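Local coordinates for penicillin binding protein 2X (Streptococcus thermophilus, PDB 5U47), which probably acts as a transpeptidase that cross-links the peptides of neighbouring peptidoglycan strands during septal wall synthesis, and is the kind of enzyme that beta-lactams inactivate by acylating a serine, at residues G294-V299 with L527-A532; F351-N356 with P480-L485; Y472-G477 with D501-S506; P493-G498 with T560-V565. The protein carries 1 engineered substitution. All blocks are in the same frame, centred on the assembly; numbering follows the deposited sequence. Where two conformers were deposited one is given.

Interaction 1. Residues G294-V299 with L527-A532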
loop_
_atom_site.group_PDB
_atom_site.type_symbol
_atom_site.label_atom_id
_atom_site.label_comp_id
_atom_site.label_asym_id
_atom_site.label_seq_id
_atom_site.Cartn_x
_atom_site.Cartn_y
_atom_site.Cartn_z
ATOM N N GLY A 294 16.521 2.525 12.623
ATOM C CA GLY A 294 17.963 2.351 12.654
ATOM C C GLY A 294 18.659 3.201 11.592
ATOM O O GLY A 294 18.095 4.181 11.076
ATOM N N SER A 295 19.857 2.762 11.223
ATOM C CA SER A 295 20.789 3.540 10.396
ATOM C C SER A 295 20.437 4.024 8.993
ATOM O O SER A 295 21.182 4.833 8.455
ATOM C CB SER A 295 22.171 2.879 10.416
ATOM O OG SER A 295 22.732 3.132 11.663
ATOM N N THR A 296 19.330 3.572 8.406
ATOM C CA THR A 296 18.908 4.110 7.121
ATOM C C THR A 296 18.486 5.556 7.344
ATOM O O THR A 296 18.487 6.355 6.403
ATOM C CB THR A 296 17.729 3.327 6.514
ATOM O OG1 THR A 296 16.681 3.234 7.489
ATOM C CG2 THR A 296 18.182 1.934 6.108
ATOM N N MET A 297 18.149 5.888 8.595
ATOM C CA MET A 297 17.760 7.256 8.939
ATOM C C MET A 297 18.954 8.221 8.769
ATOM O O MET A 297 18.751 9.402 8.592
ATOM C CB MET A 297 17.167 7.352 10.354
ATOM C CG MET A 297 16.679 8.736 10.758
ATOM S SD MET A 297 15.290 9.385 9.785
ATOM C CE MET A 297 13.963 8.341 10.346
ATOM N N LYS A 298 20.180 7.700 8.781
ATOM C CA LYS A 298 21.377 8.514 8.546
ATOM C C LYS A 298 21.383 9.143 7.151
ATOM O O LYS A 298 22.127 10.086 6.915
ATOM C CB LYS A 298 22.662 7.686 8.726
ATOM C CG LYS A 298 22.842 7.128 10.128
ATOM C CD LYS A 298 24.099 6.288 10.285
ATOM C CE LYS A 298 24.288 5.939 11.763
ATOM N NZ LYS A 298 25.177 4.797 12.007
ATOM N N VAL A 299 20.570 8.615 6.233
ATOM C CA VAL A 299 20.446 9.184 4.890
ATOM C C VAL A 299 19.804 10.556 5.065
ATOM O O VAL A 299 20.306 11.549 4.527
ATOM C CB VAL A 299 19.604 8.284 3.950
ATOM C CG1 VAL A 299 19.331 8.946 2.608
ATOM C CG2 VAL A 299 20.303 6.949 3.702
ATOM N N LEU A 527 16.862 -5.307 13.996
ATOM C CA LEU A 527 16.148 -5.075 12.773
ATOM C C LEU A 527 17.231 -4.672 11.801
ATOM O O LEU A 527 17.923 -3.673 12.031
ATOM C CB LEU A 527 15.148 -3.936 12.915
ATOM C CG LEU A 527 14.460 -3.599 11.591
ATOM C CD1 LEU A 527 13.508 -4.704 11.152
ATOM C CD2 LEU A 527 13.705 -2.298 11.715
ATOM N N ASN A 528 17.411 -5.470 10.751
ATOM C CA ASN A 528 18.403 -5.188 9.711
ATOM C C ASN A 528 17.729 -4.694 8.444
ATOM O O ASN A 528 16.694 -5.224 8.046
ATOM C CB ASN A 528 19.220 -6.451 9.422
ATOM C CG ASN A 528 20.010 -6.926 10.639
ATOM O OD1 ASN A 528 20.208 -6.187 11.587
ATOM N ND2 ASN A 528 20.481 -8.145 10.592
ATOM N N SER A 529 18.313 -3.694 7.799
ATOM C CA SER A 529 17.683 -3.115 6.624
ATOM C C SER A 529 18.653 -2.508 5.650
ATOM O O SER A 529 19.829 -2.316 5.957
ATOM C CB SER A 529 16.644 -2.066 7.050
ATOM O OG SER A 529 17.223 -0.941 7.698
ATOM N N VAL A 530 18.156 -2.227 4.451
ATOM C CA VAL A 530 18.959 -1.562 3.444
ATOM C C VAL A 530 18.067 -0.775 2.492
ATOM O O VAL A 530 16.925 -1.191 2.194
ATOM C CB VAL A 530 19.823 -2.581 2.640
ATOM C CG1 VAL A 530 18.975 -3.521 1.790
ATOM C CG2 VAL A 530 20.824 -1.868 1.758
ATOM N N VAL A 531 18.563 0.383 2.063
ATOM C CA VAL A 531 17.915 1.147 1.010
ATOM C C VAL A 531 18.923 1.206 -0.121
ATOM O O VAL A 531 20.132 1.333 0.141
ATOM C CB VAL A 531 17.497 2.557 1.427
ATOM C CG1 VAL A 531 18.686 3.402 1.902
ATOM C CG2 VAL A 531 16.761 3.232 0.278
ATOM N N ALA A 532 18.439 1.053 -1.354
ATOM C CA ALA A 532 19.276 1.080 -2.544
ATOM C C ALA A 532 18.568 1.874 -3.642
ATOM O O ALA A 532 17.334 1.798 -3.784
ATOM C CB ALA A 532 19.561 -0.337 -3.010
HETATM O O HOH W 1 15.495 0.929 8.182
#

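Interaction 2. Residues F351-N356 with P480-L485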
loop_
_atom_site.group_PDB
_atom_site.type_symbol
_atom_site.label_atom_id
_atom_site.label_comp_id
_atom_site.label_asym_id
_atom_site.label_seq_id
_atom_site.Cartn_x
_atom_site.Cartn_y
_atom_site.Cartn_z
ATOM N N PHE A 351 30.234 7.937 7.742
ATOM C CA PHE A 351 28.930 7.668 7.117
ATOM C C PHE A 351 28.997 6.302 6.452
ATOM O O PHE A 351 28.100 5.485 6.628
ATOM C CB PHE A 351 28.542 8.738 6.099
ATOM C CG PHE A 351 27.230 8.460 5.390
ATOM C CD1 PHE A 351 26.014 8.676 6.029
ATOM C CD2 PHE A 351 27.211 7.995 4.088
ATOM C CE1 PHE A 351 24.805 8.419 5.379
ATOM C CE2 PHE A 351 26.009 7.737 3.434
ATOM C CZ PHE A 351 24.808 7.948 4.083
ATOM N N SER A 352 30.091 6.040 5.737
ATOM C CA SER A 352 30.267 4.754 5.066
ATOM C C SER A 352 30.291 3.611 6.074
ATOM O O SER A 352 29.723 2.546 5.833
ATOM C CB SER A 352 31.542 4.756 4.211
ATOM O OG SER A 352 31.409 5.651 3.114
ATOM N N TYR A 353 30.925 3.890 7.211
ATOM C CA TYR A 353 31.116 2.959 8.307
ATOM C C TYR A 353 29.901 2.816 9.210
ATOM O O TYR A 353 29.869 1.953 10.085
ATOM C CB TYR A 353 32.321 3.477 9.123
ATOM C CG TYR A 353 32.895 2.565 10.170
ATOM C CD1 TYR A 353 33.717 1.506 9.804
ATOM C CD2 TYR A 353 32.690 2.803 11.537
ATOM C CE1 TYR A 353 34.283 0.675 10.753
ATOM C CE2 TYR A 353 33.263 1.976 12.507
ATOM C CZ TYR A 353 34.054 0.911 12.099
ATOM O OH TYR A 353 34.644 0.073 13.020
ATOM N N SER A 354 28.901 3.662 8.987
ATOM C CA SER A 354 27.696 3.710 9.806
ATOM C C SER A 354 28.064 3.993 11.278
ATOM O O SER A 354 27.599 3.320 12.194
ATOM C CB SER A 354 26.869 2.445 9.658
ATOM O OG SER A 354 25.512 2.702 10.022
ATOM N N SER A 355 28.881 5.021 11.475
ATOM C CA SER A 355 29.287 5.456 12.804
ATOM C C SER A 355 28.204 6.292 13.484
ATOM O O SER A 355 27.917 7.401 13.042
ATOM C CB SER A 355 30.574 6.284 12.714
ATOM O OG SER A 355 30.918 6.862 13.971
ATOM N N ASN A 356 27.605 5.752 14.548
ATOM C CA ASN A 356 26.612 6.488 15.349
ATOM C C ASN A 356 27.210 7.760 15.964
ATOM O O ASN A 356 26.526 8.783 16.082
ATOM C CB ASN A 356 26.075 5.636 16.499
ATOM C CG ASN A 356 25.136 4.552 16.050
ATOM O OD1 ASN A 356 24.682 4.509 14.904
ATOM N ND2 ASN A 356 24.810 3.676 16.972
ATOM N N PRO A 480 36.577 -0.223 0.411
ATOM C CA PRO A 480 37.039 -1.491 0.982
ATOM C C PRO A 480 37.450 -1.445 2.442
ATOM O O PRO A 480 37.508 -2.485 3.088
ATOM C CB PRO A 480 38.257 -1.860 0.102
ATOM C CG PRO A 480 38.079 -1.046 -1.134
ATOM C CD PRO A 480 37.496 0.238 -0.639
ATOM N N GLU A 481 37.726 -0.258 2.962
ATOM C CA GLU A 481 38.147 -0.148 4.340
ATOM C C GLU A 481 36.970 0.166 5.265
ATOM O O GLU A 481 36.805 -0.477 6.306
ATOM C CB GLU A 481 39.217 0.939 4.451
ATOM C CG GLU A 481 39.889 1.049 5.814
ATOM C CD GLU A 481 40.660 -0.198 6.216
ATOM O OE1 GLU A 481 41.196 -0.913 5.332
ATOM O OE2 GLU A 481 40.744 -0.452 7.432
ATOM N N PHE A 482 36.146 1.131 4.860
ATOM C CA PHE A 482 35.064 1.632 5.705
ATOM C C PHE A 482 33.648 1.245 5.351
ATOM O O PHE A 482 32.809 1.249 6.234
ATOM C CB PHE A 482 35.148 3.171 5.783
ATOM C CG PHE A 482 36.430 3.663 6.394
ATOM C CD1 PHE A 482 36.596 3.656 7.773
ATOM C CD2 PHE A 482 37.479 4.107 5.596
ATOM C CE1 PHE A 482 37.781 4.082 8.350
ATOM C CE2 PHE A 482 38.674 4.537 6.172
ATOM C CZ PHE A 482 38.820 4.528 7.549
ATOM N N GLY A 483 33.380 0.900 4.093
ATOM C CA GLY A 483 32.014 0.596 3.662
ATOM C C GLY A 483 31.403 -0.635 4.304
ATOM O O GLY A 483 31.939 -1.737 4.177
ATOM N N THR A 484 30.271 -0.451 4.981
ATOM C CA THR A 484 29.581 -1.554 5.642
ATOM C C THR A 484 28.938 -2.512 4.651
ATOM O O THR A 484 28.579 -3.623 5.020
ATOM C CB THR A 484 28.481 -1.047 6.585
ATOM O OG1 THR A 484 27.593 -0.185 5.857
ATOM C CG2 THR A 484 29.100 -0.296 7.746
ATOM N N LEU A 485 28.788 -2.078 3.404
ATOM C CA LEU A 485 28.191 -2.915 2.369
ATOM C C LEU A 485 29.173 -3.314 1.267
ATOM O O LEU A 485 28.761 -3.612 0.141
ATOM C CB LEU A 485 26.912 -2.262 1.808
ATOM C CG LEU A 485 25.744 -2.187 2.800
ATOM C CD1 LEU A 485 24.549 -1.501 2.169
ATOM C CD2 LEU A 485 25.345 -3.569 3.305
HETATM O O HOH W 2 27.007 2.615 6.109
#

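Interaction 3. Residues Y472-G477 with D501-S506. Engineered in segment 501-506: Thr503 (natural residue Ala). With ACT (acetate ion), chain D.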
loop_
_atom_site.group_PDB
_atom_site.type_symbol
_atom_site.label_atom_id
_atom_site.label_comp_id
_atom_site.label_asym_id
_atom_site.label_seq_id
_atom_site.Cartn_x
_atom_site.Cartn_y
_atom_site.Cartn_z
ATOM N N TYR A 472 27.753 10.179 -1.613
ATOM C CA TYR A 472 28.383 9.637 -0.392
ATOM C C TYR A 472 27.911 8.205 -0.136
ATOM O O TYR A 472 28.679 7.367 0.331
ATOM C CB TYR A 472 28.123 10.514 0.848
ATOM C CG TYR A 472 28.814 11.861 0.805
ATOM C CD1 TYR A 472 30.197 11.945 0.720
ATOM C CD2 TYR A 472 28.097 13.048 0.903
ATOM C CE1 TYR A 472 30.848 13.174 0.689
ATOM C CE2 TYR A 472 28.737 14.273 0.868
ATOM C CZ TYR A 472 30.111 14.327 0.765
ATOM O OH TYR A 472 30.747 15.539 0.737
ATOM N N MET A 473 26.658 7.927 -0.475
ATOM C CA MET A 473 26.081 6.577 -0.313
ATOM C C MET A 473 26.693 5.505 -1.233
ATOM O O MET A 473 26.533 4.309 -0.972
ATOM C CB MET A 473 24.554 6.624 -0.481
ATOM C CG MET A 473 23.829 7.243 0.700
ATOM S SD MET A 473 22.080 7.583 0.379
ATOM C CE MET A 473 21.388 5.935 0.420
ATOM N N ILE A 474 27.374 5.904 -2.306
ATOM C CA ILE A 474 28.061 4.928 -3.165
ATOM C C ILE A 474 29.178 4.253 -2.352
ATOM O O ILE A 474 29.379 3.024 -2.423
ATOM C CB ILE A 474 28.668 5.582 -4.432
ATOM C CG1 ILE A 474 27.559 6.068 -5.383
ATOM C CG2 ILE A 474 29.608 4.617 -5.158
ATOM C CD1 ILE A 474 28.066 6.880 -6.556
ATOM N N SER A 475 29.892 5.060 -1.570
ATOM C CA SER A 475 31.015 4.561 -0.765
ATOM C C SER A 475 30.620 3.555 0.296
ATOM O O SER A 475 31.436 2.729 0.691
ATOM C CB SER A 475 31.819 5.713 -0.146
ATOM O OG SER A 475 32.380 6.508 -1.168
ATOM N N VAL A 476 29.383 3.617 0.773
ATOM C CA VAL A 476 28.918 2.611 1.720
ATOM C C VAL A 476 29.148 1.227 1.099
ATOM O O VAL A 476 29.486 0.273 1.794
ATOM C CB VAL A 476 27.417 2.792 2.032
ATOM C CG1 VAL A 476 26.902 1.625 2.863
ATOM C CG2 VAL A 476 27.180 4.111 2.750
ATOM N N GLY A 477 28.938 1.137 -0.215
ATOM C CA GLY A 477 29.120 -0.096 -0.957
ATOM C C GLY A 477 30.523 -0.329 -1.518
ATOM O O GLY A 477 30.984 -1.483 -1.556
ATOM N N ASP A 501 26.611 2.345 -10.803
ATOM C CA ASP A 501 26.955 2.793 -9.468
ATOM C C ASP A 501 25.635 2.688 -8.701
ATOM O O ASP A 501 24.572 3.063 -9.222
ATOM C CB ASP A 501 27.419 4.248 -9.447
ATOM C CG ASP A 501 28.810 4.444 -10.017
ATOM O OD1 ASP A 501 29.660 3.518 -9.967
ATOM O OD2 ASP A 501 29.064 5.563 -10.490
ATOM N N VAL A 502 25.701 2.190 -7.475
ATOM C CA VAL A 502 24.507 1.999 -6.676
ATOM C C VAL A 502 24.646 2.767 -5.369
ATOM O O VAL A 502 25.638 2.650 -4.657
ATOM C CB VAL A 502 24.256 0.514 -6.361
ATOM C CG1 VAL A 502 22.856 0.329 -5.802
ATOM C CG2 VAL A 502 24.420 -0.358 -7.615
ATOM N N THR A 503 23.629 3.549 -5.086
ATOM C CA THR A 503 23.534 4.375 -3.884
ATOM C C THR A 503 22.891 3.505 -2.803
ATOM O O THR A 503 21.722 3.102 -2.927
ATOM C CB THR A 503 22.702 5.630 -4.237
ATOM O OG1 THR A 503 23.585 6.591 -4.828
ATOM C CG2 THR A 503 21.986 6.253 -3.038
ATOM N N VAL A 504 23.645 3.185 -1.751
ATOM C CA VAL A 504 23.115 2.316 -0.720
ATOM C C VAL A 504 23.398 2.795 0.697
ATOM O O VAL A 504 24.336 3.554 0.930
ATOM C CB VAL A 504 23.708 0.908 -0.878
ATOM C CG1 VAL A 504 23.377 0.340 -2.256
ATOM C CG2 VAL A 504 25.230 0.945 -0.695
ATOM N N LYS A 505 22.566 2.346 1.634
ATOM C CA LYS A 505 22.800 2.563 3.065
ATOM C C LYS A 505 22.161 1.422 3.812
ATOM O O LYS A 505 20.985 1.112 3.617
ATOM C CB LYS A 505 22.247 3.891 3.578
ATOM C CG LYS A 505 22.590 4.160 5.061
ATOM C CD LYS A 505 24.098 4.321 5.302
ATOM C CE LYS A 505 24.439 4.470 6.773
ATOM N NZ LYS A 505 24.486 3.161 7.487
ATOM N N SER A 506 22.934 0.810 4.684
ATOM C CA SER A 506 22.476 -0.289 5.478
ATOM C C SER A 506 22.029 0.237 6.793
ATOM O O SER A 506 22.381 1.353 7.207
ATOM C CB SER A 506 23.645 -1.255 5.768
ATOM O OG SER A 506 24.702 -0.562 6.431
HETATM C C ACT D . 35.541 4.561 -2.180
HETATM O O ACT D . 34.707 5.439 -1.884
HETATM O OXT ACT D . 35.284 3.665 -3.016
HETATM C CH3 ACT D . 36.894 4.595 -1.522
HETATM O O HOH W 3 27.833 1.298 -4.108
#

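Interaction 4. Residues P493-G498 with T560-V565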
loop_
_atom_site.group_PDB
_atom_site.type_symbol
_atom_site.label_atom_id
_atom_site.label_comp_id
_atom_site.label_asym_id
_atom_site.label_seq_id
_atom_site.Cartn_x
_atom_site.Cartn_y
_atom_site.Cartn_z
ATOM N N PRO A 493 31.476 -4.572 -4.102
ATOM C CA PRO A 493 30.278 -4.251 -3.321
ATOM C C PRO A 493 29.307 -5.426 -3.200
ATOM O O PRO A 493 29.198 -6.249 -4.121
ATOM C CB PRO A 493 29.614 -3.133 -4.127
ATOM C CG PRO A 493 30.722 -2.533 -4.925
ATOM C CD PRO A 493 31.627 -3.675 -5.259
ATOM N N ILE A 494 28.622 -5.501 -2.067
ATOM C CA ILE A 494 27.590 -6.516 -1.870
ATOM C C ILE A 494 26.467 -6.290 -2.875
ATOM O O ILE A 494 26.030 -7.230 -3.551
ATOM C CB ILE A 494 27.012 -6.463 -0.444
ATOM C CG1 ILE A 494 28.079 -6.921 0.559
ATOM C CG2 ILE A 494 25.755 -7.328 -0.331
ATOM C CD1 ILE A 494 27.657 -6.783 2.014
ATOM N N ILE A 495 26.006 -5.047 -2.964
ATOM C CA ILE A 495 24.910 -4.708 -3.866
ATOM C C ILE A 495 25.436 -4.239 -5.222
ATOM O O ILE A 495 26.129 -3.233 -5.325
ATOM C CB ILE A 495 23.938 -3.704 -3.223
ATOM C CG1 ILE A 495 23.290 -4.377 -2.001
ATOM C CG2 ILE A 495 22.846 -3.308 -4.222
ATOM C CD1 ILE A 495 22.347 -3.502 -1.210
ATOM N N GLN A 496 25.093 -5.010 -6.251
ATOM C CA GLN A 496 25.496 -4.726 -7.608
ATOM C C GLN A 496 24.286 -4.835 -8.527
ATOM O O GLN A 496 23.429 -5.696 -8.323
ATOM C CB GLN A 496 26.586 -5.715 -8.053
ATOM C CG GLN A 496 27.883 -5.611 -7.260
ATOM C CD GLN A 496 28.948 -6.582 -7.722
ATOM O OE1 GLN A 496 28.996 -6.955 -8.894
ATOM N NE2 GLN A 496 29.824 -6.977 -6.815
ATOM N N VAL A 497 24.209 -3.934 -9.506
ATOM C CA VAL A 497 23.140 -3.929 -10.509
ATOM C C VAL A 497 23.829 -3.668 -11.852
ATOM O O VAL A 497 24.153 -2.522 -12.191
ATOM C CB VAL A 497 22.075 -2.863 -10.190
ATOM C CG1 VAL A 497 20.931 -2.945 -11.188
ATOM C CG2 VAL A 497 21.536 -3.054 -8.775
ATOM N N GLY A 498 24.103 -4.745 -12.596
ATOM C CA GLY A 498 24.869 -4.629 -13.843
ATOM C C GLY A 498 26.191 -3.935 -13.515
ATOM O O GLY A 498 26.863 -4.307 -12.552
ATOM N N THR A 560 21.004 -11.364 -2.084
ATOM C CA THR A 560 20.017 -12.348 -2.474
ATOM C C THR A 560 18.716 -11.709 -2.973
ATOM O O THR A 560 18.092 -12.200 -3.911
ATOM C CB THR A 560 19.697 -13.282 -1.274
ATOM O OG1 THR A 560 20.905 -13.919 -0.839
ATOM C CG2 THR A 560 18.671 -14.341 -1.651
ATOM N N VAL A 561 18.337 -10.592 -2.376
ATOM C CA VAL A 561 17.062 -9.961 -2.701
ATOM C C VAL A 561 17.214 -8.653 -3.496
ATOM O O VAL A 561 16.521 -8.466 -4.481
ATOM C CB VAL A 561 16.179 -9.833 -1.423
ATOM C CG1 VAL A 561 16.816 -8.949 -0.379
ATOM C CG2 VAL A 561 14.798 -9.314 -1.769
ATOM N N VAL A 562 18.154 -7.789 -3.132
ATOM C CA VAL A 562 18.299 -6.520 -3.825
ATOM C C VAL A 562 18.855 -6.654 -5.254
ATOM O O VAL A 562 18.233 -6.178 -6.199
ATOM C CB VAL A 562 19.165 -5.524 -3.020
ATOM C CG1 VAL A 562 19.275 -4.184 -3.743
ATOM C CG2 VAL A 562 18.586 -5.328 -1.630
ATOM N N ASN A 563 19.980 -7.340 -5.414
ATOM C CA ASN A 563 20.651 -7.417 -6.728
ATOM C C ASN A 563 19.779 -7.931 -7.875
ATOM O O ASN A 563 19.629 -7.236 -8.876
ATOM C CB ASN A 563 21.986 -8.238 -6.667
ATOM C CG ASN A 563 22.985 -7.680 -5.658
ATOM O OD1 ASN A 563 22.610 -6.988 -4.727
ATOM N ND2 ASN A 563 24.264 -8.001 -5.837
ATOM N N PRO A 564 19.211 -9.142 -7.741
ATOM C CA PRO A 564 18.438 -9.639 -8.882
ATOM C C PRO A 564 17.129 -8.877 -9.136
ATOM O O PRO A 564 16.706 -8.761 -10.280
ATOM C CB PRO A 564 18.211 -11.111 -8.545
ATOM C CG PRO A 564 18.398 -11.227 -7.078
ATOM C CD PRO A 564 19.277 -10.118 -6.637
ATOM N N VAL A 565 16.506 -8.347 -8.090
ATOM C CA VAL A 565 15.240 -7.617 -8.249
ATOM C C VAL A 565 15.482 -6.294 -8.954
ATOM O O VAL A 565 14.783 -5.977 -9.918
ATOM C CB VAL A 565 14.518 -7.445 -6.900
ATOM C CG1 VAL A 565 13.271 -6.536 -7.052
ATOM C CG2 VAL A 565 14.124 -8.823 -6.377
#

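Interaction 1. Residues G294-V299 with L527-A532
Thr296 lies against strand 527-532 through its methyl branch: CG2 meets Ser529 OG at 3.4 Å and also reaches toward the backbone N of Val531. Its chi1 of 52° sets OG1 between the backbone N and the carbonyl carbon, while CG2 stands anti to the carbonyl carbon. The two branches divide the work, CG2 packing on the strand and OG1 holding a water. That water lies 2.7 Å from Thr296 OG1 and donates a hydrogen bond to Ser529 OG over 2.6 Å, so the two buried hydroxyls are joined through solvent while the methyl touches one of them directly. One turn further along, Val299 CG2 meets Val531 CG1 at 4.3 Å, an apolar contact that continues the same seam up the strand. Val531 and Thr296 both also touch Phe423 of helix 416-427, which helps close the seam. Lys298 NZ donates to Ser295 OG at 3.0 Å and is also hydrogen-bonded to Ser354 and Asn356. Backbone bonds join Val531 to Lys505 on the neighbouring strand. A Ser-x-x-Lys sequence at the start of a helix, backed by the central antiparallel sheet, is the arrangement of the penicillin-binding transpeptidase fold; Ser295 is probably the serine that beta-lactams acylate in this family.

Interaction 2. Residues F351-N356 with P480-L485
Thr484 meets the end of helix 347-352 with its backbone N and its methyl CG2, and through a water with OG1. Its N donates to Ser352 O over 3.2 Å, fairly straight at 155°, with the donor standing above the carbonyl plane. A chi1 of 54° puts OG1 between the backbone N and the carbonyl carbon and leaves CG2 anti to the carbonyl carbon; from there CG2 comes within 3.3 Å of Tyr353 O and also touches Ser354 CB. The water donates to Ser352 O at 2.7 Å and lies 2.9 Å from Thr484 OG1, so this helix-end carbonyl is held by two donors; OG1 is also hydrogen-bonded to Ser506. Tyr353 has CG anti to its backbone N (chi1 -169°); its CB and CD1 border Phe482 O. That oxygen lies at the ring edge, near its plane, and also receives a CA-H...O contact from Tyr353 CA at 3.2 Å. The two aromatic side chains cross obliquely, meeting at CD1 and CD1 over 4.1 Å, with Tyr353 CD1 near the plane of the Phe482 ring, while Glu481 CG lies over one face of that ring toward its rim. The phenol of Tyr353 is hydrogen-bonded to Ser334. Ser354, at positive phi, closes the helix in a Schellman motif, and its OG is hydrogen-bonded to Lys505. The sequence Ser354-Ser355-Asn356 is consistent with the SxN motif, which in this family lines one side of the active-site cleft.

Interaction 3. Residues Y472-G477 with D501-S506
Met473 and Thr503 cross obliquely, the methionine bending over the engineered threonine (alanine in the natural protein). Its chi3 of 74° folds CE back to 3.5 Å from Thr503 CG2, and the same methyl comes 3.9 Å from Lys505 CB. On the adjacent turn, Val476 crosses Val504 at a slant, its CB and both methyls grouped round Val504 O, with CB 4.0 Å from Val504 CG2. It meets Lys505 at about a right angle, CG2 against the aliphatic CD. Toward the start of the strand, Ile474 stands at about a right angle to Thr503, while its CD1 reaches Asp501 CB at 4.0 Å. Thr503 OG1 itself is hydrogen-bonded to Ser536 OG and the carbonyl O of Arg470. Helix and strand axes cross at 64° and approach to 5.7 Å, close enough for Val504 N to donate to Met473 O at 3.2 Å, the donor well above the carbonyl plane. A water donates to both Ile474 O and Val502 O, making a second polar link between the two backbones. On the side of the helix away from the strand, Ser475 OG donates to an acetate, probably from the crystallisation liquor. Lys505 NZ donates to Ser506 O at 2.8 Å. The chemistry thus splits along this lysine: hydrocarbon packs its stem against the helix, while polar partners hold NZ near Ser295 and Lys298, the probable SxxK pair.

Interaction 4. Residues P493-G498 with T560-V565
The loop 493-498 runs past the helix 560-565 in irregular backbone conformation, coming nearest where the CA atoms of Gln496 and Asn563 lie 5.6 Å apart, at a kink in the helix. Asn563 carries most of the contact. Its CG is anti to its carbonyl carbon (chi1 -57°). The amide end reaches the loop backbone, where ND2 donates to Ile494 O over 3.0 Å at 165°. The bond lies in the carbonyl plane and near the amide plane of Asn563. The other amide atom, OD1, rests 3.4 Å from Ile495 CA and also borders CB, CG1 and CG2 of that isoleucine, while Asn563 CB and CG lie beside Gln496 O. Beside the amide, Ile495 meets Val562 at about a right angle: CG2 is 3.7 Å from Val562 CG1, and CD1 touches the same methyl. Val530 of strand 526-534 adjoins both side chains, which places this apolar patch between loop, helix and sheet. Gln496 turns its own end away from the helix. Its chain is extended beyond CG, and NE2 donates to Pro493 O at 2.9 Å, again in the plane of the accepting carbonyl and near its own amide plane. Two side-chain amides therefore grip successive carbonyls of the loop, one from the helix and one from within the loop itself. The chemistry implies that a stretch without regular structure is fixed by amide-to-backbone bonds on its polar side and by branched aliphatic packing toward the sheet.

How the interactions relate
All four contacts lie in the transpeptidase domain, their centres 10 to 18 Å apart. Interactions 1 and 3 share the antiparallel sheet, their strands 526-534 and 503-510 being neighbours in it. Interactions 2 and 3 are closest and meet in Ser354 and Lys505; Lys298 of interaction 1 also bonds to Ser354, so three contacts converge on the probable active site. Interaction 4 lies at the opposite face of strand 526-534, where Val530 packs on Ile495 and Val562. Along the chain, interactions 2 and 3 are nested inside the loop closed by interaction 1, whereas interaction 4 crosses it. Segments far apart in sequence thus come together at the probable catalytic cleft and its backing.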